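Local atomic coordinates of putative uncharacterized protein lp_3323 (Lactobacillus plantarum, PDB entry 3DC7), a protein that is of unknown function but probably acts as a hydrolase of the GDSL-like lipase/acylhydrolase family, in the SGNH hydrolase clan. Residues Y76-G90 and L123-A137. Sequence-based numbering, arbitrary orientation.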
ATOM      1  N   TYR A  76       9.331 -21.971 -12.950  1.00 26.41           N
ATOM      2  CA  TYR A  76       7.888 -21.802 -12.780  1.00 26.24           C
ATOM      3  C   TYR A  76       7.073 -22.772 -13.639  1.00 26.65           C
ATOM      4  O   TYR A  76       5.905 -23.039 -13.333  1.00 26.78           O
ATOM      5  CB  TYR A  76       7.472 -20.360 -13.125  1.00 26.03           C
ATOM      6  CG  TYR A  76       7.282 -20.098 -14.611  1.00 24.20           C
ATOM      7  CD1 TYR A  76       8.321 -19.601 -15.384  1.00 22.99           C
ATOM      8  CD2 TYR A  76       6.065 -20.365 -15.234  1.00 22.21           C
ATOM      9  CE1 TYR A  76       8.152 -19.345 -16.748  1.00 24.07           C
ATOM     10  CE2 TYR A  76       5.882 -20.137 -16.596  1.00 25.28           C
ATOM     11  CZ  TYR A  76       6.931 -19.623 -17.351  1.00 26.32           C
ATOM     12  OH  TYR A  76       6.757 -19.401 -18.703  1.00 27.42           O
ATOM     13  N   GLN A  77       7.683 -23.269 -14.718  1.00 27.02           N
ATOM     14  CA  GLN A  77       7.020 -24.146 -15.690  1.00 27.97           C
ATOM     15  C   GLN A  77       6.766 -25.539 -15.110  1.00 28.42           C
ATOM     16  O   GLN A  77       6.038 -26.338 -15.706  1.00 28.41           O
ATOM     17  CB  GLN A  77       7.836 -24.232 -16.984  1.00 28.39           C
ATOM     18  CG  GLN A  77       8.156 -22.861 -17.577  1.00 30.48           C
ATOM     19  CD  GLN A  77       8.736 -22.890 -18.991  1.00 34.91           C
ATOM     20  OE1 GLN A  77       8.483 -21.982 -19.788  1.00 36.25           O
ATOM     21  NE2 GLN A  77       9.536 -23.905 -19.299  1.00 36.25           N
ATOM     22  N   ALA A  78       7.341 -25.804 -13.933  1.00 28.32           N
ATOM     23  CA  ALA A  78       7.094 -27.052 -13.189  1.00 28.21           C
ATOM     24  C   ALA A  78       5.912 -26.981 -12.213  1.00 27.88           C
ATOM     25  O   ALA A  78       5.567 -27.984 -11.580  1.00 27.58           O
ATOM     26  CB  ALA A  78       8.366 -27.499 -12.447  1.00 28.09           C
ATOM     27  N   ILE A  79       5.316 -25.797 -12.072  1.00 28.35           N
ATOM     28  CA  ILE A  79       4.106 -25.626 -11.260  1.00 28.60           C
ATOM     29  C   ILE A  79       2.998 -26.522 -11.848  1.00 29.23           C
ATOM     30  O   ILE A  79       2.776 -26.518 -13.068  1.00 28.50           O
ATOM     31  CB  ILE A  79       3.673 -24.111 -11.166  1.00 28.58           C
ATOM     32  CG1 ILE A  79       4.713 -23.285 -10.388  1.00 28.40           C
ATOM     33  CG2 ILE A  79       2.300 -23.943 -10.529  1.00 27.81           C
ATOM     34  CD1 ILE A  79       4.567 -21.757 -10.572  1.00 26.80           C
ATOM     35  N   PRO A  80       2.329 -27.318 -10.989  1.00 30.17           N
ATOM     36  CA  PRO A  80       1.241 -28.214 -11.435  1.00 31.13           C
ATOM     37  C   PRO A  80       0.135 -27.466 -12.177  1.00 32.30           C
ATOM     38  O   PRO A  80      -0.229 -26.342 -11.790  1.00 32.38           O
ATOM     39  CB  PRO A  80       0.693 -28.769 -10.126  1.00 30.92           C
ATOM     40  CG  PRO A  80       1.802 -28.617  -9.146  1.00 30.52           C
ATOM     41  CD  PRO A  80       2.567 -27.415  -9.534  1.00 30.05           C
ATOM     42  N   GLU A  81      -0.396 -28.078 -13.232  1.00 33.75           N
ATOM     43  CA  GLU A  81      -1.433 -27.435 -14.058  1.00 35.53           C
ATOM     44  C   GLU A  81      -2.726 -27.064 -13.286  1.00 35.52           C
ATOM     45  O   GLU A  81      -3.407 -26.088 -13.627  1.00 35.43           O
ATOM     46  CB  GLU A  81      -1.725 -28.264 -15.318  1.00 36.33           C
ATOM     47  CG  GLU A  81      -0.975 -27.751 -16.563  1.00 40.59           C
ATOM     48  CD  GLU A  81      -0.224 -28.843 -17.349  1.00 45.28           C
ATOM     49  OE1 GLU A  81      -0.715 -29.999 -17.424  1.00 47.86           O
ATOM     50  OE2 GLU A  81       0.865 -28.536 -17.908  1.00 46.70           O
ATOM     51  N   ASP A  82      -3.039 -27.825 -12.241  1.00 35.53           N
ATOM     52  CA  ASP A  82      -4.235 -27.558 -11.433  1.00 35.78           C
ATOM     53  C   ASP A  82      -3.933 -26.918 -10.061  1.00 35.02           C
ATOM     54  O   ASP A  82      -4.684 -27.096  -9.094  1.00 35.25           O
ATOM     55  CB  ASP A  82      -5.070 -28.835 -11.279  1.00 36.17           C
ATOM     56  CG  ASP A  82      -4.320 -29.936 -10.561  1.00 38.20           C
ATOM     57  OD1 ASP A  82      -3.067 -29.957 -10.620  1.00 39.80           O
ATOM     58  OD2 ASP A  82      -4.994 -30.794  -9.943  1.00 41.53           O
ATOM     59  N   ALA A  83      -2.836 -26.169  -9.985  1.00 33.88           N
ATOM     60  CA  ALA A  83      -2.559 -25.325  -8.828  1.00 32.65           C
ATOM     61  C   ALA A  83      -3.710 -24.338  -8.647  1.00 31.72           C
ATOM     62  O   ALA A  83      -4.151 -23.730  -9.619  1.00 31.12           O
ATOM     63  CB  ALA A  83      -1.264 -24.577  -9.034  1.00 32.49           C
ATOM     64  N   ASP A  84      -4.213 -24.197  -7.420  1.00 31.15           N
ATOM     65  CA  ASP A  84      -5.296 -23.236  -7.168  1.00 30.70           C
ATOM     66  C   ASP A  84      -4.807 -21.941  -6.523  1.00 29.46           C
ATOM     67  O   ASP A  84      -5.594 -21.007  -6.318  1.00 29.68           O
ATOM     68  CB  ASP A  84      -6.457 -23.866  -6.373  1.00 31.62           C
ATOM     69  CG  ASP A  84      -6.156 -24.021  -4.901  1.00 33.72           C
ATOM     70  OD1 ASP A  84      -4.974 -23.950  -4.512  1.00 36.98           O
ATOM     71  OD2 ASP A  84      -7.110 -24.229  -4.122  1.00 37.94           O
ATOM     72  N   PHE A  85      -3.512 -21.899  -6.211  1.00 27.62           N
ATOM     73  CA  PHE A  85      -2.844 -20.723  -5.659  1.00 26.11           C
ATOM     74  C   PHE A  85      -1.361 -20.815  -5.986  1.00 25.26           C
ATOM     75  O   PHE A  85      -0.753 -21.879  -5.844  1.00 25.67           O
ATOM     76  CB  PHE A  85      -3.045 -20.651  -4.139  1.00 25.89           C
ATOM     77  CG  PHE A  85      -2.296 -19.515  -3.461  1.00 25.84           C
ATOM     78  CD1 PHE A  85      -2.619 -18.180  -3.728  1.00 26.30           C
ATOM     79  CD2 PHE A  85      -1.289 -19.784  -2.534  1.00 25.57           C
ATOM     80  CE1 PHE A  85      -1.935 -17.130  -3.091  1.00 25.75           C
ATOM     81  CE2 PHE A  85      -0.602 -18.758  -1.900  1.00 26.03           C
ATOM     82  CZ  PHE A  85      -0.932 -17.417  -2.172  1.00 25.93           C
ATOM     83  N   ILE A  86      -0.785 -19.707  -6.432  1.00 24.05           N
ATOM     84  CA  ILE A  86       0.645 -19.651  -6.694  1.00 23.36           C
ATOM     85  C   ILE A  86       1.300 -18.506  -5.936  1.00 23.43           C
ATOM     86  O   ILE A  86       0.923 -17.342  -6.087  1.00 23.48           O
ATOM     87  CB  ILE A  86       0.965 -19.551  -8.211  1.00 23.08           C
ATOM     88  CG1 ILE A  86       0.445 -20.800  -8.938  1.00 21.60           C
ATOM     89  CG2 ILE A  86       2.479 -19.378  -8.434  1.00 21.99           C
ATOM     90  CD1 ILE A  86       0.131 -20.585 -10.424  1.00 20.57           C
ATOM     91  N   ALA A  87       2.287 -18.857  -5.128  1.00 22.87           N
ATOM     92  CA  ALA A  87       3.092 -17.892  -4.409  1.00 23.15           C
ATOM     93  C   ALA A  87       4.545 -17.933  -4.905  1.00 23.72           C
ATOM     94  O   ALA A  87       5.129 -19.014  -5.082  1.00 23.97           O
ATOM     95  CB  ALA A  87       3.028 -18.174  -2.930  1.00 22.81           C
ATOM     96  N   VAL A  88       5.111 -16.755  -5.148  1.00 23.58           N
ATOM     97  CA  VAL A  88       6.526 -16.635  -5.492  1.00 23.94           C
ATOM     98  C   VAL A  88       7.260 -15.843  -4.423  1.00 23.99           C
ATOM     99  O   VAL A  88       6.881 -14.714  -4.095  1.00 23.64           O
ATOM    100  CB  VAL A  88       6.745 -15.995  -6.877  1.00 23.67           C
ATOM    101  CG1 VAL A  88       8.241 -15.908  -7.205  1.00 24.16           C
ATOM    102  CG2 VAL A  88       5.980 -16.776  -7.946  1.00 22.90           C
ATOM    103  N   PHE A  89       8.305 -16.451  -3.880  1.00 24.72           N
ATOM    104  CA  PHE A  89       9.053 -15.866  -2.780  1.00 25.84           C
ATOM    105  C   PHE A  89      10.537 -15.790  -3.179  1.00 26.74           C
ATOM    106  O   PHE A  89      11.329 -16.692  -2.901  1.00 27.63           O
ATOM    107  CB  PHE A  89       8.809 -16.714  -1.524  1.00 26.18           C
ATOM    108  CG  PHE A  89       9.230 -16.060  -0.226  1.00 26.27           C
ATOM    109  CD1 PHE A  89      10.186 -15.050  -0.195  1.00 28.52           C
ATOM    110  CD2 PHE A  89       8.703 -16.505   0.966  1.00 28.05           C
ATOM    111  CE1 PHE A  89      10.587 -14.486   0.999  1.00 29.83           C
ATOM    112  CE2 PHE A  89       9.099 -15.946   2.181  1.00 29.30           C
ATOM    113  CZ  PHE A  89      10.037 -14.937   2.197  1.00 29.87           C
ATOM    114  N   GLY A  90      10.906 -14.716  -3.867  1.00 27.18           N
ATOM    115  CA  GLY A  90      12.254 -14.596  -4.411  1.00 27.96           C
ATOM    116  C   GLY A  90      12.803 -13.183  -4.454  1.00 28.20           C
ATOM    117  O   GLY A  90      12.092 -12.220  -4.145  1.00 29.03           O
ATOM    118  N   LEU A 123       3.342 -16.792 -15.861  1.00 25.02           N
ATOM    119  CA  LEU A 123       2.308 -17.119 -14.881  1.00 24.92           C
ATOM    120  C   LEU A 123       0.910 -16.710 -15.337  1.00 25.50           C
ATOM    121  O   LEU A 123      -0.058 -17.447 -15.124  1.00 25.71           O
ATOM    122  CB  LEU A 123       2.621 -16.471 -13.534  1.00 24.42           C
ATOM    123  CG  LEU A 123       3.825 -16.992 -12.746  1.00 24.06           C
ATOM    124  CD1 LEU A 123       4.203 -16.038 -11.624  1.00 21.79           C
ATOM    125  CD2 LEU A 123       3.564 -18.381 -12.204  1.00 22.87           C
ATOM    126  N   GLN A 124       0.814 -15.529 -15.948  1.00 26.09           N
ATOM    127  CA  GLN A 124      -0.467 -14.951 -16.341  1.00 27.20           C
ATOM    128  C   GLN A 124      -0.996 -15.611 -17.606  1.00 28.08           C
ATOM    129  O   GLN A 124      -2.205 -15.697 -17.800  1.00 28.33           O
ATOM    130  CB  GLN A 124      -0.353 -13.436 -16.562  1.00 27.23           C
ATOM    131  CG  GLN A 124      -0.058 -12.595 -15.322  1.00 27.69           C
ATOM    132  CD  GLN A 124      -1.152 -12.672 -14.259  1.00 29.41           C
ATOM    133  OE1 GLN A 124      -1.497 -13.755 -13.792  1.00 29.73           O
ATOM    134  NE2 GLN A 124      -1.689 -11.516 -13.861  1.00 27.33           N
ATOM    135  N   THR A 125      -0.073 -16.077 -18.454  1.00 28.60           N
ATOM    136  CA  THR A 125      -0.408 -16.776 -19.681  1.00 28.65           C
ATOM    137  C   THR A 125      -0.926 -18.160 -19.359  1.00 28.57           C
ATOM    138  O   THR A 125      -1.960 -18.563 -19.885  1.00 28.57           O
ATOM    139  CB  THR A 125       0.804 -16.865 -20.614  1.00 28.71           C
ATOM    140  OG1 THR A 125       1.256 -15.539 -20.910  1.00 30.08           O
ATOM    141  CG2 THR A 125       0.455 -17.574 -21.909  1.00 28.61           C
ATOM    142  N   ASN A 126      -0.239 -18.872 -18.464  1.00 28.24           N
ATOM    143  CA  ASN A 126      -0.565 -20.290 -18.236  1.00 27.99           C
ATOM    144  C   ASN A 126      -1.532 -20.595 -17.098  1.00 27.56           C
ATOM    145  O   ASN A 126      -2.133 -21.653 -17.084  1.00 27.81           O
ATOM    146  CB  ASN A 126       0.714 -21.122 -18.125  1.00 27.84           C
ATOM    147  CG  ASN A 126       1.525 -21.089 -19.405  1.00 28.75           C
ATOM    148  OD1 ASN A 126       1.150 -21.717 -20.402  1.00 30.03           O
ATOM    149  ND2 ASN A 126       2.622 -20.332 -19.403  1.00 29.36           N
ATOM    150  N   TRP A 127      -1.666 -19.678 -16.146  1.00 27.14           N
ATOM    151  CA  TRP A 127      -2.665 -19.798 -15.073  1.00 26.90           C
ATOM    152  C   TRP A 127      -3.470 -18.487 -14.958  1.00 26.70           C
ATOM    153  O   TRP A 127      -3.423 -17.804 -13.932  1.00 26.71           O
ATOM    154  CB  TRP A 127      -1.989 -20.126 -13.744  1.00 26.62           C
ATOM    155  CG  TRP A 127      -1.245 -21.434 -13.726  1.00 28.17           C
ATOM    156  CD1 TRP A 127      -1.742 -22.663 -13.366  1.00 27.85           C
ATOM    157  CD2 TRP A 127       0.133 -21.643 -14.059  1.00 27.66           C
ATOM    158  NE1 TRP A 127      -0.756 -23.613 -13.458  1.00 28.47           N
ATOM    159  CE2 TRP A 127       0.401 -23.018 -13.883  1.00 28.34           C
ATOM    160  CE3 TRP A 127       1.168 -20.802 -14.489  1.00 27.20           C
ATOM    161  CZ2 TRP A 127       1.662 -23.573 -14.127  1.00 27.70           C
ATOM    162  CZ3 TRP A 127       2.416 -21.352 -14.730  1.00 27.16           C
ATOM    163  CH2 TRP A 127       2.650 -22.727 -14.551  1.00 27.66           C
ATOM    164  N   PRO A 128      -4.215 -18.132 -16.019  1.00 26.96           N
ATOM    165  CA  PRO A 128      -4.900 -16.826 -16.066  1.00 26.72           C
ATOM    166  C   PRO A 128      -5.946 -16.597 -14.964  1.00 27.20           C
ATOM    167  O   PRO A 128      -6.131 -15.457 -14.529  1.00 27.21           O
ATOM    168  CB  PRO A 128      -5.546 -16.812 -17.454  1.00 26.28           C
ATOM    169  CG  PRO A 128      -5.633 -18.263 -17.866  1.00 26.59           C
ATOM    170  CD  PRO A 128      -4.453 -18.932 -17.243  1.00 26.40           C
ATOM    171  N   THR A 129      -6.601 -17.661 -14.501  1.00 27.01           N
ATOM    172  CA  THR A 129      -7.620 -17.515 -13.472  1.00 27.57           C
ATOM    173  C   THR A 129      -7.126 -17.856 -12.053  1.00 27.53           C
ATOM    174  O   THR A 129      -7.878 -17.753 -11.100  1.00 28.14           O
ATOM    175  CB  THR A 129      -8.892 -18.337 -13.812  1.00 28.20           C
ATOM    176  OG1 THR A 129      -8.620 -19.738 -13.680  1.00 29.19           O
ATOM    177  CG2 THR A 129      -9.375 -18.043 -15.234  1.00 27.36           C
ATOM    178  N   VAL A 130      -5.868 -18.251 -11.904  1.00 27.24           N
ATOM    179  CA  VAL A 130      -5.352 -18.658 -10.585  1.00 26.82           C
ATOM    180  C   VAL A 130      -4.887 -17.433  -9.784  1.00 26.62           C
ATOM    181  O   VAL A 130      -4.149 -16.609 -10.319  1.00 26.37           O
ATOM    182  CB  VAL A 130      -4.198 -19.691 -10.724  1.00 26.76           C
ATOM    183  CG1 VAL A 130      -3.489 -19.919  -9.405  1.00 26.41           C
ATOM    184  CG2 VAL A 130      -4.732 -21.012 -11.279  1.00 26.48           C
ATOM    185  N   PRO A 131      -5.343 -17.296  -8.517  1.00 26.21           N
ATOM    186  CA  PRO A 131      -4.834 -16.219  -7.675  1.00 26.25           C
ATOM    187  C   PRO A 131      -3.344 -16.388  -7.379  1.00 26.14           C
ATOM    188  O   PRO A 131      -2.879 -17.503  -7.109  1.00 25.84           O
ATOM    189  CB  PRO A 131      -5.669 -16.337  -6.386  1.00 26.02           C
ATOM    190  CG  PRO A 131      -6.210 -17.711  -6.391  1.00 26.15           C
ATOM    191  CD  PRO A 131      -6.371 -18.100  -7.825  1.00 26.35           C
ATOM    192  N   LYS A 132      -2.606 -15.285  -7.454  1.00 25.78           N
ATOM    193  CA  LYS A 132      -1.158 -15.312  -7.267  1.00 25.71           C
ATOM    194  C   LYS A 132      -0.713 -14.154  -6.411  1.00 25.24           C
ATOM    195  O   LYS A 132      -1.290 -13.074  -6.470  1.00 24.90           O
ATOM    196  CB  LYS A 132      -0.424 -15.168  -8.605  1.00 25.90           C
ATOM    197  CG  LYS A 132      -0.950 -16.019  -9.704  1.00 27.16           C
ATOM    198  CD  LYS A 132      -0.459 -15.527 -11.041  1.00 26.06           C
ATOM    199  CE  LYS A 132      -1.140 -16.316 -12.125  1.00 24.87           C
ATOM    200  NZ  LYS A 132      -2.510 -15.787 -12.332  1.00 23.54           N
ATOM    201  N   LEU A 133       0.340 -14.373  -5.639  1.00 25.03           N
ATOM    202  CA  LEU A 133       1.028 -13.255  -5.029  1.00 24.95           C
ATOM    203  C   LEU A 133       2.549 -13.389  -5.064  1.00 23.86           C
ATOM    204  O   LEU A 133       3.095 -14.500  -5.114  1.00 24.21           O
ATOM    205  CB  LEU A 133       0.499 -12.941  -3.618  1.00 25.35           C
ATOM    206  CG  LEU A 133       0.598 -13.839  -2.384  1.00 26.96           C
ATOM    207  CD1 LEU A 133       1.797 -14.718  -2.401  1.00 31.16           C
ATOM    208  CD2 LEU A 133       0.663 -12.970  -1.155  1.00 26.58           C
ATOM    209  N   PHE A 134       3.219 -12.241  -5.050  0.50 23.40           N
ATOM    210  CA  PHE A 134       4.670 -12.154  -4.978  0.50 22.63           C
ATOM    211  C   PHE A 134       5.083 -11.723  -3.587  0.50 22.28           C
ATOM    212  O   PHE A 134       4.579 -10.726  -3.070  0.50 22.15           O
ATOM    213  CB  PHE A 134       5.196 -11.151  -6.006  0.50 22.66           C
ATOM    214  CG  PHE A 134       5.680 -11.786  -7.272  0.50 22.35           C
ATOM    215  CD1 PHE A 134       7.005 -11.659  -7.659  0.50 21.69           C
ATOM    216  CD2 PHE A 134       4.812 -12.534  -8.069  0.50 22.86           C
ATOM    217  CE1 PHE A 134       7.465 -12.253  -8.829  0.50 22.00           C
ATOM    218  CE2 PHE A 134       5.266 -13.139  -9.238  0.50 21.70           C
ATOM    219  CZ  PHE A 134       6.590 -12.997  -9.615  0.50 22.06           C
ATOM    220  N   ILE A 135       5.989 -12.487  -2.983  1.00 21.93           N
ATOM    221  CA  ILE A 135       6.493 -12.181  -1.644  1.00 21.72           C
ATOM    222  C   ILE A 135       7.968 -11.806  -1.752  1.00 22.19           C
ATOM    223  O   ILE A 135       8.761 -12.576  -2.281  1.00 22.43           O
ATOM    224  CB  ILE A 135       6.316 -13.378  -0.673  1.00 20.69           C
ATOM    225  CG1 ILE A 135       4.847 -13.841  -0.645  1.00 20.29           C
ATOM    226  CG2 ILE A 135       6.761 -12.986   0.705  1.00 19.50           C
ATOM    227  CD1 ILE A 135       4.668 -15.243  -0.129  1.00 20.69           C
ATOM    228  N   SER A 136       8.333 -10.619  -1.274  1.00 23.28           N
ATOM    229  CA  SER A 136       9.756 -10.248  -1.215  1.00 24.17           C
ATOM    230  C   SER A 136      10.275 -10.237   0.226  1.00 24.54           C
ATOM    231  O   SER A 136       9.532  -9.926   1.160  1.00 25.27           O
ATOM    232  CB  SER A 136       9.997  -8.910  -1.898  1.00 23.77           C
ATOM    233  OG  SER A 136       9.292  -7.874  -1.245  1.00 25.34           O
ATOM    234  N   ALA A 137      11.555 -10.555   0.389  1.00 24.95           N
ATOM    235  CA  ALA A 137      12.150 -10.885   1.685  1.00 24.88           C
ATOM    236  C   ALA A 137      12.400  -9.723   2.629  1.00 24.79           C
ATOM    237  O   ALA A 137      12.508  -8.572   2.222  1.00 24.86           O
ATOM    238  CB  ALA A 137      13.444 -11.653   1.478  1.00 25.06           C
TER
HETATM  239  O   HOH W   1       4.457 -19.450 -21.168  1.00 35.08           O
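Trp-127, the first residue beyond helix 112-126, lays its indole against Ile-79 and Ile-86. The CD1 methyl of Ile-86 sits over the five-membered ring of Trp-127, 3.9 Å from its centroid, a CH-pi contact; CG2 of Ile-79 covers the same face farther along. Because CG of Trp-127 stands beside its own backbone N (chi1 -62°), the ring swings toward the turn at Pro-80, where Trp-127 NE1 donates to Pro-80 O at 3.2 Å. That bond is bent, and the carbonyl, already turn acceptor for Ala-83 N, takes the indole from the opposite face of its plane. Tryptophan suits this place: a broad apolar plate whose one polar atom finds a backbone acceptor. Trp-127 CZ3 lies 3.8 Å from Tyr-76 CD2, in the plane of the tyrosine ring.

Beside it Leu-123 uses its two methyls separately, CD2 against Ile-79 CD1 and Ile-86 CG2, CD1 against Val-88 CG2; branched side chains suit such many-sided packing. In the conformer described, Val-88 CB lies over the centre of the Phe-134 ring. Across the sheet, Ile-135 CG2 stands almost exactly on the normal of the Phe-89 ring, 3.8 Å from its centroid, and Leu-133 CD1 meets Ala-87 CB and Phe-85 CZ; helix 206-223 packs on this face.

Lys-132, long and flexible, bends at its end (chi4 79°) so that one ammonium serves three acceptors, Gln-124 OE1, Trp-127 O and Val-130 O, each 2.7 Å from Lys-132 NZ, tying helix end and turn to the strand. In parallel strands 85-89 and 132-136, Ile-86 and Val-88 each donate to and accept from the other chain segment. They are neighbours in the five-stranded parallel sheet, with helix 112-126 in the beta-alpha-beta crossover, the build of the alpha/beta/alpha SGNH hydrolase fold.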